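Local coordinates for protein Ent-copalyl diphosphate synthase (PDB 5BP8) that belongs to the class II terpene cyclase group of all-helical proteins, whose domains are built as barrels of paired alpha-helices, at residues G71-L76 and E128-S133; G62-P67 and S77-L82; D107-L112 and A136-R141. All coordinates share one frame; numbering follows the deposited sequence.

Contact 1: residues G71-L76 and E128-S133; sequences GLVPTL and EFVAPS
Two helices of an all-helical domain, consistent with the alpha-alpha barrel of class II terpene cyclases, meet here: the first turns of helix 72-86 lie beside the first turns of helix 127-144, running the same way but clearly inclined. The approach is close, with V73 CA 6.0 Å from A131 CA, because the alanine offers little more than its backbone. Two valines touch by one branch each. In both, CG1 is swung anti to the backbone N (chi1 166° in V73, 168° in V130), and V73 CG1 meets V130 CG1 at 3.9 Å, the two side chains crossing at about a right angle. Y32 on helix 31-40 touches both valines, so a third helix closes this spot. One turn on, L76 leans towards the other helix and lays CD1 against A131, 3.8 Å from A131 O and about as near to A131 CB. P132, which follows, brings no N-H, and helix 127-144 kinks there. The opening turn of helix 72-86 is secured by T75, whose OG1 also accepts from W64 N: T75 OG1 donates to G71 O at 2.6 Å, while T75 N reaches the same oxygen from the opposite face of its plane, at 3.0 Å.

Contact 2: residues G62-P67 and S77-L82; sequences GSWGAP and SAVEAL
W64 stands at the end of what fits a QW motif, the glutamine-to-tryptophan signature of squalene-hopene cyclases and their relatives, here running from Q58 through G62 to W64. The motif joins the loop before helix 72-86 to that helix's own flank. The tight part is a CH-pi contact: A78 CB sits over one face of the indole, 3.4 Å from the centroid of its six-membered ring and only 5° off the ring normal, so the methyl is centred almost perfectly on the ring. Further out the packing relaxes. L82 CD1 approaches W64 CH2 obliquely at 3.9 Å, and V79 CG2 comes to 4.1 Å from W64 CZ3; the two residues extend the apolar surface from one helical turn to the next. The tryptophan's CG lies beside its backbone N (chi1 -73°), which carries the ring in towards the helix. The indole nitrogen is held as well: W64 NE1 hydrogen-bonds to L54 O, and Q58, whose NE2 bonds to G62 O, is also in contact with W64. Beyond W64 the chain turns outwards: G65 and P67 are exposed, A66 partly so, and A66 and P67 rest on W445 rather than on helix 72-86. Over the covered face, A78 CB is 3.6 Å from W64 CD2 and 3.8 Å from W64 CH2, across the ring.

Contact 3: residues D107-L112 and A136-R141; sequences DGLGAL and ADINTR
L112 N bonds to G108 O at 3.0 Å, an ordinary helical bond in helix 98-116, and one turn of that helix brings L109 and L112 to the same flank, facing helix 127-144. Both leucines converge on I138, each meeting a different branch. The bond leaving L109 CA aims neither at helix 127-144 nor away from it, yet the end of the side chain comes nearer, and L109 CD2 reaches I138 CG2 at 4.1 Å; the two side chains slide past each other in opposite directions. L112 points straight across, and its CD1 stands 4.2 Å from I138 CD1, a meeting of methyls. The isoleucine can serve both because CG2 is anti to its backbone N while CG1 takes the place beside that N (chi1 -71°), so the branches part to two different leucines. The contact is light: L109 CA and I138 CA are 9.3 Å apart, and only 86 Å² is buried in all. Helix 72-86 accounts for much of the packing in between, as V79 touches both L109 and I138, and L76 touches both I138 and L112. The neighbouring positions D137 and N139 are polar and partly exposed. D137 OD2 forms a salt bridge to R198 NH1, the same nitrogen that holds E80 OE2, and N139 OD1 bonds to L161 N. Consecutive helices running in broadly opposite senses, with helix 72-86 against both, are consistent with the alpha-alpha barrel of class II terpene cyclases.

In the fold
Helix 72-86 takes part directly in contacts 1 and 2 and packs against both helices of contact 3, so all three belong to one apolar region, with centres 9 to 11 Å apart. Every touching residue is buried, but contact 3, about 26 Å from the chain centre against about 16 and 18 Å for the others, is flanked by partly exposed polar positions. The chemistry shifts accordingly: valine and leucine methyls against an alanine, with a close backbone approach, in contact 1; an aromatic face in contact 2; leucine and isoleucine branches across widely spaced helices in contact 3. A polar link joins the first two, whereas contact 3 meets its neighbours through packing of methyls on side chains and backbone, such as A111 against G62 and S63.

Contact 1: residues G71-L76 and E128-S133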
ATOM      1  N   GLY A  71     -14.703  -0.364  -1.922  1.00 13.84           N
ATOM      2  CA  GLY A  71     -15.502  -0.080  -0.699  1.00 13.82           C
ATOM      3  C   GLY A  71     -15.836  -1.300   0.134  1.00 13.84           C
ATOM      4  O   GLY A  71     -16.248  -1.178   1.304  1.00 14.08           O
ATOM      5  N   LEU A  72     -15.703  -2.498  -0.428  1.00 14.09           N
ATOM      6  CA  LEU A  72     -16.225  -3.695   0.265  1.00 14.94           C
ATOM      7  C   LEU A  72     -15.469  -3.953   1.578  1.00 14.71           C
ATOM      8  O   LEU A  72     -16.074  -4.010   2.672  1.00 13.69           O
ATOM      9  CB  LEU A  72     -16.163  -4.922  -0.643  1.00 16.12           C
ATOM     10  CG  LEU A  72     -16.557  -6.267   0.007  1.00 16.96           C
ATOM     11  CD1 LEU A  72     -17.948  -6.201   0.608  1.00 18.08           C
ATOM     12  CD2 LEU A  72     -16.449  -7.385  -1.009  1.00 17.97           C
ATOM     13  N   VAL A  73     -14.140  -4.072   1.498  1.00 14.93           N
ATOM     14  CA  VAL A  73     -13.386  -4.341   2.729  1.00 14.84           C
ATOM     15  C   VAL A  73     -13.517  -3.246   3.813  1.00 14.88           C
ATOM     16  O   VAL A  73     -13.830  -3.542   4.985  1.00 14.76           O
ATOM     17  CB  VAL A  73     -11.918  -4.658   2.423  1.00 15.59           C
ATOM     18  CG1 VAL A  73     -11.076  -4.586   3.676  1.00 15.10           C
ATOM     19  CG2 VAL A  73     -11.826  -6.022   1.728  1.00 16.38           C
ATOM     20  N   PRO A  74     -13.306  -1.964   3.452  1.00 15.24           N
ATOM     21  CA  PRO A  74     -13.449  -0.992   4.525  1.00 15.43           C
ATOM     22  C   PRO A  74     -14.880  -0.836   5.079  1.00 15.09           C
ATOM     23  O   PRO A  74     -15.035  -0.538   6.285  1.00 14.25           O
ATOM     24  CB  PRO A  74     -12.952   0.310   3.889  1.00 15.72           C
ATOM     25  CG  PRO A  74     -13.075   0.099   2.433  1.00 15.81           C
ATOM     26  CD  PRO A  74     -12.826  -1.356   2.219  1.00 15.74           C
ATOM     27  N   THR A  75     -15.895  -1.059   4.254  1.00 14.82           N
ATOM     28  CA  THR A  75     -17.290  -0.988   4.728  1.00 14.98           C
ATOM     29  C   THR A  75     -17.556  -2.139   5.682  1.00 14.94           C
ATOM     30  O   THR A  75     -18.133  -1.963   6.796  1.00 14.68           O
ATOM     31  CB  THR A  75     -18.300  -0.945   3.561  1.00 15.21           C
ATOM     32  OG1 THR A  75     -18.020   0.176   2.724  1.00 14.56           O
ATOM     33  CG2 THR A  75     -19.732  -0.830   4.105  1.00 16.00           C
ATOM     34  N   LEU A  76     -17.099  -3.323   5.305  1.00 15.31           N
ATOM     35  CA  LEU A  76     -17.156  -4.467   6.238  1.00 15.70           C
ATOM     36  C   LEU A  76     -16.499  -4.145   7.584  1.00 14.80           C
ATOM     37  O   LEU A  76     -17.090  -4.404   8.639  1.00 13.76           O
ATOM     38  CB  LEU A  76     -16.541  -5.728   5.636  1.00 16.04           C
ATOM     39  CG  LEU A  76     -17.358  -6.417   4.522  1.00 16.92           C
ATOM     40  CD1 LEU A  76     -16.450  -7.445   3.872  1.00 17.20           C
ATOM     41  CD2 LEU A  76     -18.646  -7.021   5.072  1.00 17.49           C
ATOM     42  N   GLU A 128      -9.298 -12.664   0.954  1.00 19.76           N
ATOM     43  CA  GLU A 128      -9.879 -13.993   1.184  1.00 21.87           C
ATOM     44  C   GLU A 128      -9.943 -14.373   2.664  1.00 20.28           C
ATOM     45  O   GLU A 128     -10.611 -15.352   3.011  1.00 20.89           O
ATOM     46  CB  GLU A 128      -9.060 -15.063   0.464  1.00 25.76           C
ATOM     47  CG  GLU A 128      -8.985 -14.863  -1.029  1.00 30.30           C
ATOM     48  CD  GLU A 128      -7.842 -15.666  -1.648  1.00 34.88           C
ATOM     49  OE1 GLU A 128      -6.656 -15.409  -1.314  1.00 35.86           O
ATOM     50  OE2 GLU A 128      -8.143 -16.561  -2.450  1.00 35.63           O
ATOM     51  N   PHE A 129      -9.229 -13.656   3.518  1.00 18.58           N
ATOM     52  CA  PHE A 129      -9.329 -13.862   4.962  1.00 18.26           C
ATOM     53  C   PHE A 129     -10.146 -12.763   5.601  1.00 18.16           C
ATOM     54  O   PHE A 129     -11.077 -13.026   6.361  1.00 17.58           O
ATOM     55  CB  PHE A 129      -7.936 -13.944   5.595  1.00 19.35           C
ATOM     56  CG  PHE A 129      -7.087 -15.034   4.993  1.00 20.04           C
ATOM     57  CD1 PHE A 129      -7.345 -16.349   5.298  1.00 22.54           C
ATOM     58  CD2 PHE A 129      -6.093 -14.743   4.059  1.00 21.18           C
ATOM     59  CE1 PHE A 129      -6.595 -17.369   4.715  1.00 24.14           C
ATOM     60  CE2 PHE A 129      -5.347 -15.747   3.472  1.00 22.39           C
ATOM     61  CZ  PHE A 129      -5.587 -17.062   3.804  1.00 22.03           C
ATOM     62  N   VAL A 130      -9.763 -11.529   5.296  1.00 17.68           N
ATOM     63  CA  VAL A 130     -10.332 -10.354   5.922  1.00 18.04           C
ATOM     64  C   VAL A 130     -11.856 -10.257   5.683  1.00 17.02           C
ATOM     65  O   VAL A 130     -12.632 -10.036   6.619  1.00 17.31           O
ATOM     66  CB  VAL A 130      -9.633  -9.123   5.329  1.00 19.22           C
ATOM     67  CG1 VAL A 130     -10.345  -7.847   5.699  1.00 20.39           C
ATOM     68  CG2 VAL A 130      -8.186  -9.083   5.824  1.00 19.70           C
ATOM     69  N   ALA A 131     -12.259 -10.423   4.437  1.00 16.96           N
ATOM     70  CA  ALA A 131     -13.654 -10.186   4.073  1.00 17.31           C
ATOM     71  C   ALA A 131     -14.614 -11.226   4.682  1.00 18.62           C
ATOM     72  O   ALA A 131     -15.564 -10.839   5.378  1.00 18.29           O
ATOM     73  CB  ALA A 131     -13.810 -10.063   2.572  1.00 17.52           C
ATOM     74  N   PRO A 132     -14.309 -12.539   4.546  1.00 18.86           N
ATOM     75  CA  PRO A 132     -15.221 -13.485   5.211  1.00 19.39           C
ATOM     76  C   PRO A 132     -15.173 -13.417   6.716  1.00 18.56           C
ATOM     77  O   PRO A 132     -16.186 -13.671   7.388  1.00 18.17           O
ATOM     78  CB  PRO A 132     -14.766 -14.868   4.739  1.00 20.01           C
ATOM     79  CG  PRO A 132     -13.502 -14.646   3.974  1.00 20.49           C
ATOM     80  CD  PRO A 132     -13.337 -13.200   3.652  1.00 19.43           C
ATOM     81  N   SER A 133     -14.005 -13.103   7.271  1.00 18.75           N
ATOM     82  CA  SER A 133     -13.910 -12.927   8.703  1.00 18.18           C
ATOM     83  C   SER A 133     -14.880 -11.870   9.224  1.00 18.79           C
ATOM     84  O   SER A 133     -15.613 -12.081  10.196  1.00 19.33           O
ATOM     85  CB  SER A 133     -12.478 -12.579   9.096  1.00 19.54           C
ATOM     86  OG  SER A 133     -12.400 -12.574  10.496  1.00 21.70           O
TER

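Contact 2: residues G62-P67 and S77-L82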
ATOM      1  N   GLY A  62     -23.565   5.391   1.904  1.00 17.22           N
ATOM      2  CA  GLY A  62     -23.508   4.448   3.026  1.00 16.33           C
ATOM      3  C   GLY A  62     -22.216   3.646   3.133  1.00 15.33           C
ATOM      4  O   GLY A  62     -21.883   3.121   4.196  1.00 15.72           O
ATOM      5  N   SER A  63     -21.474   3.532   2.027  1.00 14.36           N
ATOM      6  CA  SER A  63     -20.201   2.855   2.032  1.00 14.14           C
ATOM      7  C   SER A  63     -19.093   3.713   2.616  1.00 14.18           C
ATOM      8  O   SER A  63     -19.260   4.914   2.820  1.00 14.86           O
ATOM      9  CB  SER A  63     -19.790   2.481   0.578  1.00 14.18           C
ATOM     10  OG  SER A  63     -19.470   3.615  -0.191  1.00 14.32           O
ATOM     11  N   TRP A  64     -17.948   3.078   2.853  1.00 14.11           N
ATOM     12  CA  TRP A  64     -16.692   3.754   2.999  1.00 14.14           C
ATOM     13  C   TRP A  64     -15.771   3.361   1.852  1.00 14.53           C
ATOM     14  O   TRP A  64     -15.986   2.351   1.176  1.00 15.45           O
ATOM     15  CB  TRP A  64     -16.014   3.380   4.302  1.00 14.56           C
ATOM     16  CG  TRP A  64     -16.614   3.948   5.581  1.00 14.15           C
ATOM     17  CD1 TRP A  64     -16.120   4.982   6.302  1.00 14.75           C
ATOM     18  CD2 TRP A  64     -17.779   3.491   6.278  1.00 15.00           C
ATOM     19  NE1 TRP A  64     -16.904   5.222   7.412  1.00 14.84           N
ATOM     20  CE2 TRP A  64     -17.933   4.308   7.422  1.00 15.19           C
ATOM     21  CE3 TRP A  64     -18.722   2.483   6.041  1.00 16.00           C
ATOM     22  CZ2 TRP A  64     -18.978   4.134   8.331  1.00 15.36           C
ATOM     23  CZ3 TRP A  64     -19.768   2.307   6.970  1.00 16.44           C
ATOM     24  CH2 TRP A  64     -19.871   3.127   8.100  1.00 15.94           C
ATOM     25  N   GLY A  65     -14.758   4.175   1.619  1.00 15.37           N
ATOM     26  CA  GLY A  65     -13.738   3.838   0.613  1.00 16.24           C
ATOM     27  C   GLY A  65     -14.023   4.219  -0.822  1.00 15.79           C
ATOM     28  O   GLY A  65     -14.918   5.025  -1.141  1.00 15.89           O
ATOM     29  N   ALA A  66     -13.183   3.679  -1.687  1.00 15.52           N
ATOM     30  CA  ALA A  66     -13.145   4.063  -3.085  1.00 16.54           C
ATOM     31  C   ALA A  66     -14.149   3.264  -3.947  1.00 17.06           C
ATOM     32  O   ALA A  66     -14.790   2.325  -3.460  1.00 17.77           O
ATOM     33  CB  ALA A  66     -11.709   3.879  -3.582  1.00 16.93           C
ATOM     34  N   PRO A  67     -14.274   3.608  -5.246  1.00 17.56           N
ATOM     35  CA  PRO A  67     -15.190   2.903  -6.127  1.00 17.52           C
ATOM     36  C   PRO A  67     -14.751   1.510  -6.548  1.00 17.10           C
ATOM     37  O   PRO A  67     -13.706   0.997  -6.093  1.00 15.95           O
ATOM     38  CB  PRO A  67     -15.280   3.833  -7.348  1.00 18.02           C
ATOM     39  CG  PRO A  67     -14.802   5.141  -6.876  1.00 18.12           C
ATOM     40  CD  PRO A  67     -13.747   4.817  -5.900  1.00 18.03           C
ATOM     41  N   SER A  77     -15.284  -3.567   7.544  1.00 14.72           N
ATOM     42  CA  SER A  77     -14.570  -3.258   8.773  1.00 15.19           C
ATOM     43  C   SER A  77     -15.318  -2.228   9.625  1.00 14.25           C
ATOM     44  O   SER A  77     -15.459  -2.399  10.825  1.00 15.39           O
ATOM     45  CB  SER A  77     -13.170  -2.745   8.463  1.00 15.17           C
ATOM     46  OG  SER A  77     -12.395  -2.690   9.648  1.00 15.02           O
ATOM     47  N   ALA A  78     -15.796  -1.164   8.984  1.00 15.07           N
ATOM     48  CA  ALA A  78     -16.531  -0.106   9.688  1.00 15.04           C
ATOM     49  C   ALA A  78     -17.841  -0.593  10.292  1.00 15.21           C
ATOM     50  O   ALA A  78     -18.145  -0.324  11.492  1.00 15.92           O
ATOM     51  CB  ALA A  78     -16.785   1.063   8.747  1.00 14.96           C
ATOM     52  N   VAL A  79     -18.613  -1.323   9.496  1.00 15.04           N
ATOM     53  CA  VAL A  79     -19.884  -1.853   9.977  1.00 16.74           C
ATOM     54  C   VAL A  79     -19.686  -2.812  11.159  1.00 17.21           C
ATOM     55  O   VAL A  79     -20.380  -2.701  12.216  1.00 18.05           O
ATOM     56  CB  VAL A  79     -20.689  -2.499   8.829  1.00 16.76           C
ATOM     57  CG1 VAL A  79     -21.866  -3.316   9.353  1.00 17.61           C
ATOM     58  CG2 VAL A  79     -21.141  -1.436   7.839  1.00 16.76           C
ATOM     59  N   GLU A  80     -18.720  -3.720  11.027  1.00 17.25           N
ATOM     60  CA  GLU A  80     -18.443  -4.638  12.124  1.00 17.53           C
ATOM     61  C   GLU A  80     -18.042  -3.869  13.393  1.00 17.03           C
ATOM     62  O   GLU A  80     -18.536  -4.193  14.508  1.00 17.01           O
ATOM     63  CB  GLU A  80     -17.369  -5.656  11.739  1.00 17.92           C
ATOM     64  CG  GLU A  80     -17.313  -6.864  12.676  1.00 19.32           C
ATOM     65  CD  GLU A  80     -16.591  -6.608  13.978  1.00 19.60           C
ATOM     66  OE1 GLU A  80     -15.679  -5.730  14.031  1.00 19.86           O
ATOM     67  OE2 GLU A  80     -16.940  -7.287  14.982  1.00 21.46           O
ATOM     68  N   ALA A  81     -17.185  -2.854  13.243  1.00 16.25           N
ATOM     69  CA  ALA A  81     -16.729  -2.057  14.381  1.00 16.79           C
ATOM     70  C   ALA A  81     -17.893  -1.331  15.035  1.00 17.85           C
ATOM     71  O   ALA A  81     -18.004  -1.293  16.290  1.00 17.06           O
ATOM     72  CB  ALA A  81     -15.669  -1.079  13.969  1.00 16.47           C
ATOM     73  N   LEU A  82     -18.773  -0.755  14.221  1.00 17.46           N
ATOM     74  CA  LEU A  82     -19.919  -0.036  14.777  1.00 19.08           C
ATOM     75  C   LEU A  82     -20.881  -0.957  15.509  1.00 19.08           C
ATOM     76  O   LEU A  82     -21.367  -0.599  16.599  1.00 19.31           O
ATOM     77  CB  LEU A  82     -20.653   0.797  13.712  1.00 19.16           C
ATOM     78  CG  LEU A  82     -19.835   1.983  13.152  1.00 20.95           C
ATOM     79  CD1 LEU A  82     -20.466   2.524  11.870  1.00 21.01           C
ATOM     80  CD2 LEU A  82     -19.666   3.101  14.183  1.00 22.01           C
TER

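Contact 3: residues D107-L112 and A136-R141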
ATOM      1  N   ASP A 107     -26.800   2.505   7.569  1.00 18.12           N
ATOM      2  CA  ASP A 107     -26.519   2.909   6.182  1.00 18.92           C
ATOM      3  C   ASP A 107     -25.385   2.099   5.566  1.00 17.52           C
ATOM      4  O   ASP A 107     -25.434   1.807   4.373  1.00 16.27           O
ATOM      5  CB  ASP A 107     -26.225   4.405   6.083  1.00 20.58           C
ATOM      6  CG  ASP A 107     -27.466   5.275   6.361  1.00 23.71           C
ATOM      7  OD1 ASP A 107     -27.244   6.472   6.635  1.00 24.31           O
ATOM      8  OD2 ASP A 107     -28.613   4.775   6.256  1.00 24.55           O
ATOM      9  N   GLY A 108     -24.390   1.723   6.376  1.00 15.82           N
ATOM     10  CA  GLY A 108     -23.339   0.782   5.963  1.00 15.69           C
ATOM     11  C   GLY A 108     -23.870  -0.595   5.613  1.00 15.49           C
ATOM     12  O   GLY A 108     -23.498  -1.180   4.593  1.00 14.86           O
ATOM     13  N   LEU A 109     -24.781  -1.095   6.431  1.00 14.96           N
ATOM     14  CA  LEU A 109     -25.475  -2.365   6.144  1.00 15.77           C
ATOM     15  C   LEU A 109     -26.242  -2.302   4.838  1.00 15.77           C
ATOM     16  O   LEU A 109     -26.181  -3.251   4.024  1.00 15.50           O
ATOM     17  CB  LEU A 109     -26.416  -2.750   7.290  1.00 16.50           C
ATOM     18  CG  LEU A 109     -25.720  -3.180   8.580  1.00 16.29           C
ATOM     19  CD1 LEU A 109     -26.617  -3.065   9.810  1.00 17.08           C
ATOM     20  CD2 LEU A 109     -25.114  -4.577   8.441  1.00 16.36           C
ATOM     21  N   GLY A 110     -26.926  -1.183   4.611  1.00 16.11           N
ATOM     22  CA  GLY A 110     -27.600  -0.945   3.355  1.00 16.43           C
ATOM     23  C   GLY A 110     -26.652  -0.980   2.176  1.00 16.22           C
ATOM     24  O   GLY A 110     -26.954  -1.625   1.162  1.00 16.54           O
ATOM     25  N   ALA A 111     -25.520  -0.281   2.268  1.00 16.22           N
ATOM     26  CA  ALA A 111     -24.535  -0.300   1.197  1.00 16.34           C
ATOM     27  C   ALA A 111     -23.979  -1.700   0.905  1.00 16.89           C
ATOM     28  O   ALA A 111     -23.737  -2.036  -0.257  1.00 17.07           O
ATOM     29  CB  ALA A 111     -23.392   0.691   1.475  1.00 16.31           C
ATOM     30  N   LEU A 112     -23.736  -2.485   1.947  1.00 16.60           N
ATOM     31  CA  LEU A 112     -23.300  -3.875   1.780  1.00 17.40           C
ATOM     32  C   LEU A 112     -24.357  -4.713   1.032  1.00 18.41           C
ATOM     33  O   LEU A 112     -24.067  -5.392   0.026  1.00 17.38           O
ATOM     34  CB  LEU A 112     -22.985  -4.514   3.127  1.00 17.42           C
ATOM     35  CG  LEU A 112     -21.725  -3.984   3.825  1.00 17.28           C
ATOM     36  CD1 LEU A 112     -21.675  -4.457   5.273  1.00 17.51           C
ATOM     37  CD2 LEU A 112     -20.489  -4.432   3.073  1.00 17.84           C
ATOM     38  N   ALA A 136     -18.734 -12.775   8.738  1.00 18.42           N
ATOM     39  CA  ALA A 136     -19.197 -13.687   9.792  1.00 19.71           C
ATOM     40  C   ALA A 136     -19.419 -12.944  11.110  1.00 20.25           C
ATOM     41  O   ALA A 136     -20.427 -13.186  11.779  1.00 19.96           O
ATOM     42  CB  ALA A 136     -18.222 -14.851   9.995  1.00 20.80           C
ATOM     43  N   ASP A 137     -18.528 -12.018  11.473  1.00 18.97           N
ATOM     44  CA  ASP A 137     -18.717 -11.271  12.727  1.00 20.09           C
ATOM     45  C   ASP A 137     -19.920 -10.342  12.637  1.00 19.74           C
ATOM     46  O   ASP A 137     -20.672 -10.201  13.610  1.00 20.16           O
ATOM     47  CB  ASP A 137     -17.459 -10.484  13.107  1.00 20.85           C
ATOM     48  CG  ASP A 137     -16.382 -11.365  13.758  1.00 23.47           C
ATOM     49  OD1 ASP A 137     -16.712 -12.486  14.221  1.00 26.74           O
ATOM     50  OD2 ASP A 137     -15.225 -10.912  13.854  1.00 25.89           O
ATOM     51  N   ILE A 138     -20.116  -9.733  11.474  1.00 18.28           N
ATOM     52  CA  ILE A 138     -21.316  -8.898  11.251  1.00 18.23           C
ATOM     53  C   ILE A 138     -22.580  -9.740  11.436  1.00 19.41           C
ATOM     54  O   ILE A 138     -23.477  -9.376  12.193  1.00 19.19           O
ATOM     55  CB  ILE A 138     -21.311  -8.238   9.865  1.00 17.56           C
ATOM     56  CG1 ILE A 138     -20.229  -7.146   9.834  1.00 16.97           C
ATOM     57  CG2 ILE A 138     -22.692  -7.635   9.549  1.00 17.95           C
ATOM     58  CD1 ILE A 138     -19.934  -6.635   8.434  1.00 17.15           C
ATOM     59  N   ASN A 139     -22.619 -10.906  10.814  1.00 19.56           N
ATOM     60  CA  ASN A 139     -23.796 -11.741  10.938  1.00 20.37           C
ATOM     61  C   ASN A 139     -24.048 -12.187  12.379  1.00 20.59           C
ATOM     62  O   ASN A 139     -25.190 -12.219  12.815  1.00 21.32           O
ATOM     63  CB  ASN A 139     -23.731 -12.924   9.973  1.00 20.96           C
ATOM     64  CG  ASN A 139     -24.045 -12.505   8.570  1.00 21.54           C
ATOM     65  OD1 ASN A 139     -24.862 -11.594   8.365  1.00 22.75           O
ATOM     66  ND2 ASN A 139     -23.418 -13.149   7.586  1.00 21.20           N
ATOM     67  N   THR A 140     -22.985 -12.458  13.120  1.00 20.18           N
ATOM     68  CA  THR A 140     -23.115 -12.759  14.542  1.00 21.81           C
ATOM     69  C   THR A 140     -23.740 -11.611  15.307  1.00 22.42           C
ATOM     70  O   THR A 140     -24.677 -11.820  16.121  1.00 22.09           O
ATOM     71  CB  THR A 140     -21.746 -13.175  15.128  1.00 21.57           C
ATOM     72  OG1 THR A 140     -21.342 -14.382  14.470  1.00 22.66           O
ATOM     73  CG2 THR A 140     -21.830 -13.419  16.605  1.00 23.70           C
ATOM     74  N   ARG A 141     -23.261 -10.394  15.046  1.00 22.07           N
ATOM     75  CA  ARG A 141     -23.809  -9.214  15.700  1.00 22.92           C
ATOM     76  C   ARG A 141     -25.262  -8.958  15.309  1.00 22.64           C
ATOM     77  O   ARG A 141     -26.060  -8.568  16.157  1.00 23.87           O
ATOM     78  CB  ARG A 141     -22.987  -7.968  15.392  1.00 23.44           C
ATOM     79  CG  ARG A 141     -21.546  -8.045  15.857  1.00 25.42           C
ATOM     80  CD  ARG A 141     -21.410  -7.812  17.328  1.00 29.62           C
ATOM     81  NE  ARG A 141     -19.999  -7.873  17.704  1.00 35.21           N
ATOM     82  CZ  ARG A 141     -19.567  -7.925  18.963  1.00 40.92           C
ATOM     83  NH1 ARG A 141     -20.434  -7.926  19.991  1.00 42.56           N
ATOM     84  NH2 ARG A 141     -18.258  -7.995  19.196  1.00 42.79           N
TER